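Local atomic coordinates of putative Transcriptional Regulator (Rhodococcus sp., PDB entry 2IA2), a protein that probably regulates transcription as an IclR-family repressor or activator, binding DNA through a helix-turn-helix domain and an effector through its C-terminal domain. Residues Asp120-Ala125 with Gly140-Ala145; Ala147-Arg152 with Ala226-Thr231. All coordinates share one frame; numbering follows the deposited sequence.

The two contacts lie in the IclR C-terminal domain, their centres about 10 Å apart, and both reach its six-stranded antiparallel sheet, which is consistent with a GAF-like fold. Contact 1 comes first along the chain and pairs strand 120-127 with the edge strand 142-144; contact 2 follows, setting the start of helix 149-156 against strand 223-232, which is separated from strand 120-127 by strand 110-117. A short turn joins the edge strand to the helix, so the chain leaves the sheet and at once folds back over one face of it. There the contacts touch: the Tyr123 ring meets the Met150 methyl, and Ile121 packs on Thr148 and Gly151, so that sheet margin and helix pack together.

Contact 1 of 2, residues Asp120-Ala125 with Gly140-Ala145; sequences DIVYVA and GTRLPA
An antiparallel ladder at the margin of the IclR C-terminal sheet joins Asp120-Ala125 to Gly140-Ala145, with Ile121 and Leu143 as its hydrogen-bonded pair. Ile121 N donates to Leu143 O at 2.9 Å, and Leu143 N returns a bond to Ile121 O. Tyr123 N bonds to Thr141 O, and Gly140 N closes the ladder on Tyr123 O at 2.8 Å. Gly140 adopts a positive phi (94°) that would press a side chain against the preceding carbonyl.

On one face Val122 and Arg142 run side by side in the same direction. The extended arginine chain brings its guanidinium over Val122, whose CG2 sits 3.3 Å from the guanidinium plane, off centre toward the rim, and 3.4 Å from Arg142 NH1. A salt bridge to Asp117 holds that nitrogen from beyond the two strands. Asp120 stays farther off, OD2 to Arg142 NH1 being 4.7 Å; a water donates to Asp120 OD2 at 2.6 Å and accepts only a weak bond from Arg142 NH1, and the opposite charges may still attract.

The other face carries Ile121, Tyr123 and Leu143. Leu143 CD1 comes to the edge of the tyrosine ring, 3.8 Å from Tyr123 CE1, while Ile121 CG2 reaches Ala145 CB just past the end of the ladder. Met150 and Leu154 of helix 149-156 pack over this side. A short edge strand closing an antiparallel sheet, with a helix over its Ile121 and Leu143 side, fits the GAF-like fold of IclR effector domains.

Contact 2 of 2, residues Ala147-Arg152 with Ala226-Thr231; sequences ATSMGR and AVNIST
Selenomethionine Met150 lies across Asn228 at about a right angle, its side chain reaching from the helix to the strand. CG stands beside the backbone N, anti to the carbonyl carbon (chi1 -73°), which directs the chain at the sheet; CG then rests 3.6 Å from Asn228 CB and 3.8 Å from Ala226 CB. Beyond it SE passes 3.6 Å from Ala226 O. A bend at chi3 (-64°) turns the methyl toward the amide, with CE 3.7 Å from Asn228 ND2, so the crossing thioether meets the asparagine at CB through CG and SE, and at ND2 through CE.

Ser149, one residue earlier, meets Asn228 through OG, 4.0 Å from its CB. Their polar ends are joined by a water, which lies 3.0 Å from Ser149 OG and accepts from Asn228 ND2 at 3.1 Å. The other end of the amide, OD1, accepts a weak bond from Ser112 N of the adjoining strand, giving both ends of this buried group a partner.

Thr148 N-caps the helix, its OG1 accepting from Gly151 N at 2.9 Å. The first turn lies against several strands of the sheet: Met150 also touches Ser112 and Ser114 of strand 110-117, Ser149 reaches strands 209-217 and 199-202, and the salt bridge from Arg152 to Glu204 ties the helix to the loop between those two strands.

Contact 1 of 2, residues Asp120-Ala125 with Gly140-Ala145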
ATOM      1  N   ASP A 120     -14.990  22.751  -3.142  1.00 31.96           N
ATOM      2  CA  ASP A 120     -15.952  21.722  -3.522  1.00 30.95           C
ATOM      3  C   ASP A 120     -15.503  20.400  -2.994  1.00 28.03           C
ATOM      4  O   ASP A 120     -14.367  20.231  -2.748  1.00 28.94           O
ATOM      5  CB  ASP A 120     -15.981  21.553  -5.044  1.00 31.81           C
ATOM      6  CG  ASP A 120     -16.545  22.750  -5.758  1.00 35.71           C
ATOM      7  OD1 ASP A 120     -17.572  23.291  -5.306  1.00 40.22           O
ATOM      8  OD2 ASP A 120     -15.942  23.145  -6.775  1.00 38.38           O
ATOM      9  N   ILE A 121     -16.408  19.453  -2.862  1.00 27.72           N
ATOM     10  CA  ILE A 121     -16.056  18.038  -2.622  1.00 24.85           C
ATOM     11  C   ILE A 121     -16.193  17.417  -3.975  1.00 25.77           C
ATOM     12  O   ILE A 121     -16.956  17.947  -4.825  1.00 24.97           O
ATOM     13  CB  ILE A 121     -17.015  17.341  -1.605  1.00 25.24           C
ATOM     14  CG1 ILE A 121     -18.483  17.271  -2.146  1.00 22.29           C
ATOM     15  CG2 ILE A 121     -16.949  18.055  -0.239  1.00 19.87           C
ATOM     16  CD1 ILE A 121     -19.512  16.440  -1.200  1.00 24.91           C
ATOM     17  N   VAL A 122     -15.462  16.330  -4.182  1.00 25.05           N
ATOM     18  CA  VAL A 122     -15.477  15.578  -5.461  1.00 25.97           C
ATOM     19  C   VAL A 122     -15.778  14.144  -5.082  1.00 25.05           C
ATOM     20  O   VAL A 122     -15.088  13.566  -4.223  1.00 23.42           O
ATOM     21  CB  VAL A 122     -14.096  15.515  -6.203  1.00 26.36           C
ATOM     22  CG1 VAL A 122     -14.255  14.836  -7.593  1.00 27.29           C
ATOM     23  CG2 VAL A 122     -13.514  16.876  -6.406  1.00 28.57           C
ATOM     24  N   TYR A 123     -16.806  13.572  -5.696  1.00 24.45           N
ATOM     25  CA  TYR A 123     -17.140  12.177  -5.434  1.00 24.80           C
ATOM     26  C   TYR A 123     -16.110  11.257  -6.051  1.00 23.90           C
ATOM     27  O   TYR A 123     -15.862  11.337  -7.246  1.00 24.46           O
ATOM     28  CB  TYR A 123     -18.497  11.831  -6.021  1.00 25.81           C
ATOM     29  CG  TYR A 123     -19.628  12.288  -5.124  1.00 27.85           C
ATOM     30  CD1 TYR A 123     -19.899  13.652  -4.958  1.00 28.03           C
ATOM     31  CD2 TYR A 123     -20.389  11.357  -4.410  1.00 27.39           C
ATOM     32  CE1 TYR A 123     -20.943  14.094  -4.118  1.00 30.46           C
ATOM     33  CE2 TYR A 123     -21.453  11.777  -3.583  1.00 29.78           C
ATOM     34  CZ  TYR A 123     -21.704  13.147  -3.444  1.00 29.65           C
ATOM     35  OH  TYR A 123     -22.699  13.549  -2.613  1.00 33.81           O
ATOM     36  N   VAL A 124     -15.612  10.316  -5.264  1.00 23.45           N
ATOM     37  CA  VAL A 124     -14.599   9.381  -5.765  1.00 23.53           C
ATOM     38  C   VAL A 124     -15.026   7.904  -5.729  1.00 23.23           C
ATOM     39  O   VAL A 124     -14.409   7.105  -6.390  1.00 21.50           O
ATOM     40  CB  VAL A 124     -13.169   9.569  -5.117  1.00 24.18           C
ATOM     41  CG1 VAL A 124     -12.523  10.928  -5.525  1.00 24.64           C
ATOM     42  CG2 VAL A 124     -13.196   9.371  -3.602  1.00 23.58           C
ATOM     43  N   ALA A 125     -16.069   7.560  -4.975  1.00 21.59           N
ATOM     44  CA  ALA A 125     -16.578   6.168  -4.946  1.00 23.07           C
ATOM     45  C   ALA A 125     -18.038   6.290  -4.503  1.00 23.73           C
ATOM     46  O   ALA A 125     -18.370   7.226  -3.781  1.00 22.83           O
ATOM     47  CB  ALA A 125     -15.767   5.291  -3.921  1.00 23.31           C
ATOM     48  N   GLY A 140     -16.935  11.821  -9.777  1.00 30.66           N
ATOM     49  CA  GLY A 140     -16.465  12.981 -10.502  1.00 28.93           C
ATOM     50  C   GLY A 140     -17.305  14.214 -10.338  1.00 30.02           C
ATOM     51  O   GLY A 140     -16.851  15.336 -10.668  1.00 31.17           O
ATOM     52  N   THR A 141     -18.516  14.061  -9.798  1.00 28.75           N
ATOM     53  CA  THR A 141     -19.356  15.233  -9.572  1.00 28.77           C
ATOM     54  C   THR A 141     -18.781  16.050  -8.419  1.00 28.87           C
ATOM     55  O   THR A 141     -18.215  15.485  -7.475  1.00 28.25           O
ATOM     56  CB  THR A 141     -20.827  14.819  -9.232  1.00 28.90           C
ATOM     57  OG1 THR A 141     -21.309  13.976 -10.276  1.00 29.57           O
ATOM     58  CG2 THR A 141     -21.755  16.021  -9.149  1.00 29.76           C
ATOM     59  N   ARG A 142     -18.893  17.352  -8.523  1.00 29.88           N
ATOM     60  CA  ARG A 142     -18.548  18.285  -7.486  1.00 30.55           C
ATOM     61  C   ARG A 142     -19.772  18.951  -6.896  1.00 31.53           C
ATOM     62  O   ARG A 142     -20.726  19.198  -7.589  1.00 32.67           O
ATOM     63  CB  ARG A 142     -17.617  19.346  -8.008  1.00 31.58           C
ATOM     64  CG  ARG A 142     -16.430  18.815  -8.677  1.00 34.78           C
ATOM     65  CD  ARG A 142     -15.402  19.836  -8.986  1.00 39.51           C
ATOM     66  NE  ARG A 142     -14.263  19.154  -9.524  1.00 43.99           N
ATOM     67  CZ  ARG A 142     -13.063  19.137  -8.991  1.00 48.39           C
ATOM     68  NH1 ARG A 142     -12.802  19.804  -7.893  1.00 50.60           N
ATOM     69  NH2 ARG A 142     -12.125  18.437  -9.561  1.00 49.93           N
ATOM     70  N   LEU A 143     -19.718  19.238  -5.614  1.00 31.30           N
ATOM     71  CA  LEU A 143     -20.785  19.930  -4.915  1.00 31.74           C
ATOM     72  C   LEU A 143     -20.087  20.908  -3.953  1.00 32.87           C
ATOM     73  O   LEU A 143     -18.943  20.667  -3.549  1.00 32.39           O
ATOM     74  CB  LEU A 143     -21.667  18.935  -4.158  1.00 30.30           C
ATOM     75  CG  LEU A 143     -22.582  17.993  -4.966  1.00 29.60           C
ATOM     76  CD1 LEU A 143     -23.311  17.106  -4.022  1.00 31.19           C
ATOM     77  CD2 LEU A 143     -23.629  18.804  -5.745  1.00 31.67           C
ATOM     78  N   PRO A 144     -20.742  22.037  -3.614  1.00 34.35           N
ATOM     79  CA  PRO A 144     -20.072  22.941  -2.650  1.00 34.67           C
ATOM     80  C   PRO A 144     -19.866  22.298  -1.276  1.00 34.10           C
ATOM     81  O   PRO A 144     -20.764  21.686  -0.763  1.00 34.69           O
ATOM     82  CB  PRO A 144     -21.007  24.154  -2.591  1.00 35.64           C
ATOM     83  CG  PRO A 144     -22.373  23.646  -3.102  1.00 35.65           C
ATOM     84  CD  PRO A 144     -22.032  22.578  -4.116  1.00 34.90           C
ATOM     85  N   ALA A 145     -18.665  22.415  -0.709  1.00 33.75           N
ATOM     86  CA  ALA A 145     -18.345  21.811   0.573  1.00 32.50           C
ATOM     87  C   ALA A 145     -19.255  22.260   1.721  1.00 33.74           C
ATOM     88  O   ALA A 145     -19.646  21.431   2.586  1.00 33.46           O
ATOM     89  CB  ALA A 145     -16.842  22.041   0.918  1.00 33.02           C
TER
HETATM   90  O   HOH W   1     -13.562  22.468  -7.411  1.00 46.96           O

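Contact 2 of 2, residues Ala147-Arg152 with Ala226-Thr231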
ATOM      1  N   ALA A 147     -22.351  23.000   1.915  1.00 34.41           N
ATOM      2  CA  ALA A 147     -23.746  22.597   1.890  1.00 34.24           C
ATOM      3  C   ALA A 147     -23.935  21.078   1.848  1.00 33.24           C
ATOM      4  O   ALA A 147     -25.049  20.597   1.617  1.00 33.43           O
ATOM      5  CB  ALA A 147     -24.499  23.300   0.698  1.00 35.83           C
ATOM      6  N   THR A 148     -22.855  20.329   2.108  1.00 31.43           N
ATOM      7  CA  THR A 148     -22.907  18.864   2.124  1.00 29.04           C
ATOM      8  C   THR A 148     -22.346  18.365   3.446  1.00 28.96           C
ATOM      9  O   THR A 148     -21.535  19.069   4.073  1.00 30.36           O
ATOM     10  CB  THR A 148     -22.057  18.284   0.969  1.00 28.21           C
ATOM     11  OG1 THR A 148     -20.732  18.751   1.140  1.00 29.47           O
ATOM     12  CG2 THR A 148     -22.589  18.741  -0.375  1.00 25.70           C
ATOM     13  N   SER A 149     -22.755  17.166   3.856  1.00 26.82           N
ATOM     14  CA  SER A 149     -22.292  16.585   5.083  1.00 27.75           C
ATOM     15  C   SER A 149     -20.828  16.214   4.962  1.00 26.29           C
ATOM     16  O   SER A 149     -20.065  16.487   5.853  1.00 25.60           O
ATOM     17  CB  SER A 149     -23.169  15.374   5.530  1.00 27.06           C
ATOM     18  OG  SER A 149     -23.084  14.252   4.640  1.00 27.87           O
HETATM   19  N   MSE A 150     -20.444  15.597   3.840  1.00 26.32           N
HETATM   20  CA  MSE A 150     -19.041  15.292   3.571  1.00 26.91           C
HETATM   21  C   MSE A 150     -18.184  16.586   3.524  1.00 25.53           C
HETATM   22  O   MSE A 150     -17.091  16.616   4.046  1.00 26.42           O
HETATM   23  CB  MSE A 150     -18.919  14.511   2.258  1.00 26.28           C
HETATM   24  CG  MSE A 150     -19.415  13.097   2.473  1.00 25.81           C
HETATM   25 SE   MSE A 150     -19.071  11.852   1.037  1.00 35.89          SE
HETATM   26  CE  MSE A 150     -20.117  12.653  -0.382  1.00 21.91           C
ATOM     27  N   GLY A 151     -18.702  17.641   2.924  1.00 24.23           N
ATOM     28  CA  GLY A 151     -17.992  18.905   2.859  1.00 25.39           C
ATOM     29  C   GLY A 151     -17.685  19.486   4.209  1.00 26.61           C
ATOM     30  O   GLY A 151     -16.560  19.948   4.434  1.00 28.68           O
ATOM     31  N   ARG A 152     -18.655  19.450   5.131  1.00 27.53           N
ATOM     32  CA  ARG A 152     -18.426  19.953   6.496  1.00 27.76           C
ATOM     33  C   ARG A 152     -17.467  19.131   7.272  1.00 26.76           C
ATOM     34  O   ARG A 152     -16.716  19.660   8.078  1.00 28.54           O
ATOM     35  CB  ARG A 152     -19.746  20.136   7.253  1.00 27.57           C
ATOM     36  CG  ARG A 152     -20.527  21.210   6.560  1.00 30.11           C
ATOM     37  CD  ARG A 152     -21.783  21.603   7.326  1.00 33.65           C
ATOM     38  NE  ARG A 152     -22.544  22.577   6.538  1.00 34.08           N
ATOM     39  CZ  ARG A 152     -23.766  23.009   6.861  1.00 37.54           C
ATOM     40  NH1 ARG A 152     -24.374  22.588   7.975  1.00 35.31           N
ATOM     41  NH2 ARG A 152     -24.375  23.881   6.074  1.00 36.13           N
ATOM     42  N   ALA A 226     -14.072  11.767   3.201  1.00 21.33           N
ATOM     43  CA  ALA A 226     -15.239  11.564   4.040  1.00 22.45           C
ATOM     44  C   ALA A 226     -16.102  10.454   3.439  1.00 22.09           C
ATOM     45  O   ALA A 226     -16.114  10.286   2.235  1.00 22.71           O
ATOM     46  CB  ALA A 226     -16.029  12.825   4.121  1.00 22.94           C
ATOM     47  N   VAL A 227     -16.858   9.739   4.262  1.00 22.03           N
ATOM     48  CA  VAL A 227     -17.792   8.721   3.768  1.00 21.79           C
ATOM     49  C   VAL A 227     -19.199   9.160   4.228  1.00 22.00           C
ATOM     50  O   VAL A 227     -19.321   9.706   5.289  1.00 21.65           O
ATOM     51  CB  VAL A 227     -17.397   7.307   4.317  1.00 22.46           C
ATOM     52  CG1 VAL A 227     -17.205   7.329   5.869  1.00 23.27           C
ATOM     53  CG2 VAL A 227     -18.399   6.233   3.882  1.00 20.01           C
ATOM     54  N   ASN A 228     -20.232   8.946   3.412  1.00 22.52           N
ATOM     55  CA  ASN A 228     -21.582   9.309   3.794  1.00 23.08           C
ATOM     56  C   ASN A 228     -22.589   8.208   3.568  1.00 23.20           C
ATOM     57  O   ASN A 228     -22.277   7.176   2.962  1.00 22.08           O
ATOM     58  CB  ASN A 228     -22.027  10.653   3.130  1.00 24.05           C
ATOM     59  CG  ASN A 228     -22.721  10.485   1.784  1.00 26.63           C
ATOM     60  OD1 ASN A 228     -22.789   9.382   1.244  1.00 27.70           O
ATOM     61  ND2 ASN A 228     -23.254  11.597   1.228  1.00 26.04           N
ATOM     62  N   ILE A 229     -23.781   8.424   4.125  1.00 24.31           N
ATOM     63  CA  ILE A 229     -25.012   7.769   3.701  1.00 24.88           C
ATOM     64  C   ILE A 229     -25.915   8.939   3.299  1.00 25.80           C
ATOM     65  O   ILE A 229     -25.953   9.930   3.993  1.00 26.52           O
ATOM     66  CB  ILE A 229     -25.694   7.013   4.862  1.00 25.66           C
ATOM     67  CG1 ILE A 229     -24.821   5.839   5.336  1.00 23.64           C
ATOM     68  CG2 ILE A 229     -27.095   6.524   4.441  1.00 26.59           C
ATOM     69  CD1 ILE A 229     -25.207   5.282   6.701  1.00 25.75           C
ATOM     70  N   SER A 230     -26.626   8.834   2.181  1.00 27.36           N
ATOM     71  CA  SER A 230     -27.548   9.888   1.786  1.00 29.19           C
ATOM     72  C   SER A 230     -28.935   9.277   1.633  1.00 29.00           C
ATOM     73  O   SER A 230     -29.082   8.158   1.107  1.00 28.36           O
ATOM     74  CB  SER A 230     -27.093  10.522   0.452  1.00 30.10           C
ATOM     75  OG  SER A 230     -27.776  11.755   0.202  1.00 35.28           O
ATOM     76  N   THR A 231     -29.964  10.011   2.069  1.00 29.66           N
ATOM     77  CA  THR A 231     -31.333   9.450   2.101  1.00 29.96           C
ATOM     78  C   THR A 231     -32.436  10.501   2.031  1.00 31.00           C
ATOM     79  O   THR A 231     -32.256  11.628   2.534  1.00 30.93           O
ATOM     80  CB  THR A 231     -31.516   8.524   3.351  1.00 31.55           C
ATOM     81  OG1 THR A 231     -32.674   7.715   3.163  1.00 36.70           O
ATOM     82  CG2 THR A 231     -31.623   9.318   4.652  1.00 26.86           C
TER
HETATM   83  O   HOH W   2     -22.731  14.645   1.652  1.00 14.85           O